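Outer surface protein (Borrelia burgdorferi, PDB 2YN7) is of unknown molecular function but is an outer surface lipoprotein of the Lyme disease spirochaete, associated with its infectious phenotype. Local coordinates at residues D38-K43 / Y90-F95; R113-S118 / D208-A213. All coordinates share one frame; numbering follows the deposited sequence.

Contact 1: D38-K43 / Y90-F95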
# COMPACT_ATOMS: atom_id res chain seq x y z
N ASP A 38 -14.87 -12.00 9.71
CA ASP A 38 -13.63 -12.39 10.36
C ASP A 38 -12.45 -11.63 9.76
O ASP A 38 -11.28 -12.01 9.94
CB ASP A 38 -13.42 -13.91 10.27
CG ASP A 38 -13.12 -14.41 8.85
OD1 ASP A 38 -13.25 -13.65 7.86
OD2 ASP A 38 -12.72 -15.58 8.73
N GLN A 39 -12.77 -10.56 9.03
CA GLN A 39 -11.77 -9.72 8.37
C GLN A 39 -10.76 -10.51 7.49
O GLN A 39 -9.55 -10.24 7.53
CB GLN A 39 -11.04 -8.83 9.41
CG GLN A 39 -11.95 -7.84 10.10
CD GLN A 39 -11.37 -7.26 11.39
OE1 GLN A 39 -12.12 -6.75 12.22
NE2 GLN A 39 -10.04 -7.34 11.57
N PHE A 40 -11.28 -11.44 6.69
CA PHE A 40 -10.49 -12.25 5.75
C PHE A 40 -9.47 -13.10 6.49
O PHE A 40 -8.31 -13.26 6.05
CB PHE A 40 -9.86 -11.37 4.67
CG PHE A 40 -10.88 -10.67 3.79
CD1 PHE A 40 -11.56 -11.38 2.79
CD2 PHE A 40 -11.18 -9.32 3.97
CE1 PHE A 40 -12.51 -10.72 1.98
CE2 PHE A 40 -12.12 -8.67 3.17
CZ PHE A 40 -12.79 -9.37 2.17
N LYS A 41 -9.91 -13.62 7.63
CA LYS A 41 -9.11 -14.48 8.51
C LYS A 41 -8.02 -13.71 9.27
O LYS A 41 -7.13 -14.29 9.86
CB LYS A 41 -8.57 -15.69 7.72
CG LYS A 41 -9.70 -16.55 7.14
CD LYS A 41 -9.27 -17.98 6.86
CE LYS A 41 -10.46 -18.94 6.78
NZ LYS A 41 -11.64 -18.22 6.21
N MET A 42 -8.13 -12.41 9.33
CA MET A 42 -7.15 -11.59 9.98
C MET A 42 -7.64 -10.85 11.21
O MET A 42 -6.89 -10.25 11.87
CB MET A 42 -6.43 -10.71 8.98
CG MET A 42 -5.56 -11.46 7.99
SD MET A 42 -4.75 -10.46 6.76
CE MET A 42 -6.06 -10.01 5.71
N LYS A 43 -8.91 -10.89 11.47
CA LYS A 43 -9.40 -10.38 12.73
C LYS A 43 -8.69 -10.99 13.93
O LYS A 43 -8.16 -10.31 14.74
CB LYS A 43 -10.88 -10.53 12.88
CG LYS A 43 -11.36 -9.77 14.08
CD LYS A 43 -12.84 -9.56 14.07
CE LYS A 43 -13.45 -10.34 15.19
NZ LYS A 43 -13.38 -11.79 15.01
N TYR A 90 -10.81 -12.71 -2.96
CA TYR A 90 -10.20 -14.00 -2.76
C TYR A 90 -8.67 -13.96 -2.63
O TYR A 90 -8.13 -14.73 -1.94
CB TYR A 90 -10.69 -15.04 -3.74
CG TYR A 90 -12.19 -15.15 -3.80
CD1 TYR A 90 -12.91 -15.74 -2.80
CD2 TYR A 90 -12.88 -14.65 -4.86
CE1 TYR A 90 -14.26 -15.82 -2.86
CE2 TYR A 90 -14.23 -14.72 -4.92
CZ TYR A 90 -14.91 -15.30 -3.91
OH TYR A 90 -16.24 -15.36 -3.99
N LYS A 91 -8.03 -12.98 -3.23
CA LYS A 91 -6.64 -12.75 -2.96
C LYS A 91 -6.41 -12.33 -1.52
O LYS A 91 -5.53 -12.84 -0.89
CB LYS A 91 -6.07 -11.74 -3.91
CG LYS A 91 -4.61 -11.56 -3.79
CD LYS A 91 -4.16 -10.62 -4.86
CE LYS A 91 -3.00 -9.79 -4.41
NZ LYS A 91 -1.97 -9.60 -5.43
N ILE A 92 -7.24 -11.44 -1.00
CA ILE A 92 -7.15 -11.05 0.42
C ILE A 92 -7.39 -12.23 1.35
O ILE A 92 -6.61 -12.48 2.29
CB ILE A 92 -8.10 -9.88 0.74
CG1 ILE A 92 -7.82 -8.76 -0.25
CG2 ILE A 92 -7.90 -9.40 2.18
CD1 ILE A 92 -8.85 -7.68 -0.29
N GLU A 93 -8.41 -13.02 1.03
CA GLU A 93 -8.70 -14.24 1.80
C GLU A 93 -7.54 -15.22 1.75
O GLU A 93 -7.19 -15.80 2.77
CB GLU A 93 -10.00 -14.93 1.29
CG GLU A 93 -10.94 -15.37 2.41
CD GLU A 93 -10.52 -16.69 3.04
OE1 GLU A 93 -9.70 -17.43 2.41
OE2 GLU A 93 -11.01 -17.01 4.16
N GLN A 94 -6.95 -15.39 0.57
CA GLN A 94 -5.83 -16.34 0.38
C GLN A 94 -4.60 -15.86 1.20
O GLN A 94 -3.88 -16.68 1.79
CB GLN A 94 -5.52 -16.55 -1.12
CG GLN A 94 -6.55 -17.42 -1.85
CD GLN A 94 -6.75 -17.08 -3.35
OE1 GLN A 94 -6.04 -16.25 -3.92
NE2 GLN A 94 -7.71 -17.72 -3.96
N PHE A 95 -4.39 -14.54 1.25
CA PHE A 95 -3.33 -13.97 2.06
C PHE A 95 -3.69 -14.10 3.54
O PHE A 95 -2.85 -14.50 4.33
CB PHE A 95 -3.08 -12.49 1.67
CG PHE A 95 -1.90 -11.87 2.35
CD1 PHE A 95 -2.04 -11.23 3.57
CD2 PHE A 95 -0.62 -11.93 1.77
CE1 PHE A 95 -0.94 -10.65 4.19
CE2 PHE A 95 0.48 -11.35 2.39
CZ PHE A 95 0.31 -10.72 3.61

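Contact 2: R113-S118 / D208-A213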
# COMPACT_ATOMS: atom_id res chain seq x y z
N ARG A 113 3.49 -9.42 11.70
CA ARG A 113 3.52 -7.94 11.91
C ARG A 113 4.44 -7.21 10.89
O ARG A 113 4.04 -6.23 10.31
CB ARG A 113 3.89 -7.58 13.33
CG ARG A 113 3.85 -6.08 13.58
CD ARG A 113 4.46 -5.73 14.94
NE ARG A 113 3.83 -6.42 16.09
CZ ARG A 113 4.35 -7.42 16.79
NH1 ARG A 113 5.53 -7.95 16.47
NH2 ARG A 113 3.67 -7.93 17.81
N GLU A 114 5.65 -7.72 10.67
CA GLU A 114 6.57 -7.16 9.68
C GLU A 114 5.92 -7.18 8.28
O GLU A 114 5.95 -6.16 7.57
CB GLU A 114 7.85 -8.00 9.69
CG GLU A 114 9.16 -7.33 9.27
CD GLU A 114 9.37 -5.92 9.83
OE1 GLU A 114 9.18 -5.64 11.03
OE2 GLU A 114 9.67 -5.07 9.01
N LEU A 115 5.28 -8.30 7.92
CA LEU A 115 4.61 -8.41 6.60
C LEU A 115 3.48 -7.38 6.45
O LEU A 115 3.34 -6.77 5.40
CB LEU A 115 4.08 -9.82 6.36
CG LEU A 115 5.05 -10.99 6.18
CD1 LEU A 115 4.19 -12.25 6.11
CD2 LEU A 115 5.91 -10.84 4.93
N MET A 116 2.69 -7.20 7.50
CA MET A 116 1.56 -6.28 7.43
C MET A 116 1.97 -4.82 7.40
O MET A 116 1.32 -4.01 6.75
CB MET A 116 0.59 -6.53 8.58
CG MET A 116 0.10 -7.97 8.56
SD MET A 116 -1.14 -8.24 7.27
CE MET A 116 -1.95 -6.62 7.30
N ILE A 117 3.08 -4.50 8.08
CA ILE A 117 3.68 -3.16 8.03
C ILE A 117 4.18 -2.87 6.62
O ILE A 117 3.93 -1.77 6.08
CB ILE A 117 4.83 -3.01 9.07
CG1 ILE A 117 4.24 -3.05 10.51
CG2 ILE A 117 5.69 -1.77 8.76
CD1 ILE A 117 5.27 -3.12 11.63
N SER A 118 4.87 -3.84 5.98
CA SER A 118 5.43 -3.61 4.62
C SER A 118 4.30 -3.28 3.67
O SER A 118 4.40 -2.31 2.91
CB SER A 118 6.26 -4.80 4.11
OG SER A 118 5.46 -5.96 3.84
N ASP A 208 12.39 -9.46 2.30
CA ASP A 208 13.21 -8.36 1.75
C ASP A 208 12.57 -7.65 0.55
O ASP A 208 12.60 -6.43 0.50
CB ASP A 208 14.64 -8.81 1.35
CG ASP A 208 15.41 -9.46 2.51
OD1 ASP A 208 15.07 -9.26 3.70
OD2 ASP A 208 16.37 -10.22 2.23
N ASN A 209 12.06 -8.39 -0.44
CA ASN A 209 11.38 -7.71 -1.56
C ASN A 209 10.21 -6.86 -1.08
O ASN A 209 9.93 -5.81 -1.68
CB ASN A 209 10.92 -8.67 -2.67
CG ASN A 209 12.08 -9.43 -3.32
OD1 ASN A 209 13.20 -8.94 -3.36
ND2 ASN A 209 11.80 -10.65 -3.80
N MET A 210 9.51 -7.31 -0.04
CA MET A 210 8.32 -6.58 0.46
C MET A 210 8.71 -5.32 1.21
O MET A 210 8.16 -4.24 0.95
CB MET A 210 7.41 -7.46 1.29
CG MET A 210 6.62 -8.43 0.45
SD MET A 210 5.56 -9.49 1.48
CE MET A 210 4.33 -10.03 0.27
N GLN A 211 9.71 -5.44 2.05
CA GLN A 211 10.22 -4.35 2.84
C GLN A 211 10.86 -3.30 1.95
O GLN A 211 10.78 -2.15 2.22
CB GLN A 211 11.22 -4.83 3.86
CG GLN A 211 10.68 -5.50 5.09
CD GLN A 211 11.76 -6.15 5.89
OE1 GLN A 211 12.64 -6.76 5.36
NE2 GLN A 211 11.70 -6.01 7.16
N ASN A 212 11.47 -3.73 0.86
CA ASN A 212 12.03 -2.81 -0.08
C ASN A 212 11.00 -2.11 -0.94
O ASN A 212 11.11 -0.97 -1.16
CB ASN A 212 13.16 -3.42 -0.86
CG ASN A 212 14.31 -3.82 0.03
OD1 ASN A 212 14.43 -3.36 1.13
ND2 ASN A 212 15.14 -4.70 -0.44
N ALA A 213 9.95 -2.78 -1.36
CA ALA A 213 8.89 -2.05 -1.98
C ALA A 213 8.45 -0.93 -1.05
O ALA A 213 8.19 0.15 -1.50
CB ALA A 213 7.73 -2.94 -2.35

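Contact 1: D38-K43 / Y90-F95
Phe-40, Lys-41 and Met-42, consecutive residues of a type I' turn running from Gln-39 to Met-42, all send their CB atoms toward helix 89-102 and meet Ile-92, Glu-93 and Phe-95 there. Phe-40 comes first. Its CG lies 3.6 Å from Ile-92 CG2, and Ile-92 CB sits above one ring face, offset toward the rim. With Ile-92 CG1 anti to its carbonyl carbon (chi1 -53°), the second branch, CG2, is left to lie on Phe-40 CB and CG and to meet Met-42 CE, so the beta branch serves two partners. The ring also leans on the aliphatic part of Glu-93, CD1 to CG being 4.1 Å, and meets Tyr-82 of helix 72-84 edge-to-face. Lys-41 follows, its long chain running beside Glu-93 OE2, with CG 3.3 Å from that oxygen, before it bends at chi4 (32°). There NZ forms a salt bridge with Glu-93 OE2; the modelled 2.5 Å is shorter than expected, so the exact length is doubtful although the pairing of charges is clear. A long bridge from Lys-41 NZ to Asp-38 OD2, 3.8 Å, extends the network back into the loop. Met-42 ends the walk: CE rests 4.0 Å from Ile-92 CG2, and SD lies at the edge of the Phe-95 ring. Apolar packing therefore makes up the buried side, and a partly exposed lysine between two carboxylates, probably easing their mutual repulsion, closes its border.

Contact 2: R113-S118 / D208-A213
Glu-114, Leu-115 and Ser-118 of helix 109-145 pack against Met-210 and Gln-211 of helix 195-222 in a largely buried helix-helix contact about 10 Å from the centre of the chain, measured between centres. The two segments run in roughly the same direction, at 37° to each other, with their axes 9.1 Å apart at closest approach. Small Ser-118 permits the nearest backbone approach, a CA-CA distance of 5.2 Å to Gln-211, and its OG lies 3.5 Å from Met-210 CB. With chi1 at 68°, that hydroxyl turns back along its own helix and donates to Leu-115 O at 2.8 Å; Trp-175 NE1 of helix 151-186 is a second partner, so a buried polar atom is well satisfied. Beside it, Leu-115 places CD2 3.7 Å from Met-210 SD. Met-210 CG stands anti to the carbonyl carbon and SD continues the chain straight on, which brings the sulfur to the leucine; Trp-175 and Ala-179 also touch this side chain. Toward the partly exposed margin, Gln-211 NE2 donates to Glu-114 OE2 over 2.9 Å, at an N-H...O angle of 154°. The oxygen lies close to the amide plane, but the nitrogen approaches from above the steeply inclined carboxylate plane. A mainly apolar interior, with one small hydroxyl residue satisfied within it, and a polar bond at its margin characterise amphipathic helix packing, here in the protein's C-terminal part, an all-helical domain assigned to the Borrelia CRASP-1 family.

Overall arrangement
From the N terminus, the chain leaves helix 8-26 and enters the long loop holding 38-43. Contact 1 then closes a loop of 46 intervening residues, including helix 72-84, when helix 89-102 brings 90-95 back against it. Helix 109-145 follows, and its segment 113-118 opens contact 2, whose much longer and mostly helical excursion through helix 151-186 closes at 208-213 on helix 195-222. The two loops stand in series, neither nested nor crossed. Their centres are 18 Å apart, yet Met-116 joins them, its SD lying 3.9 Å from Phe-95 CE1. Together they tie the N-terminal loop region, through two successive helices, to the C-terminal helix.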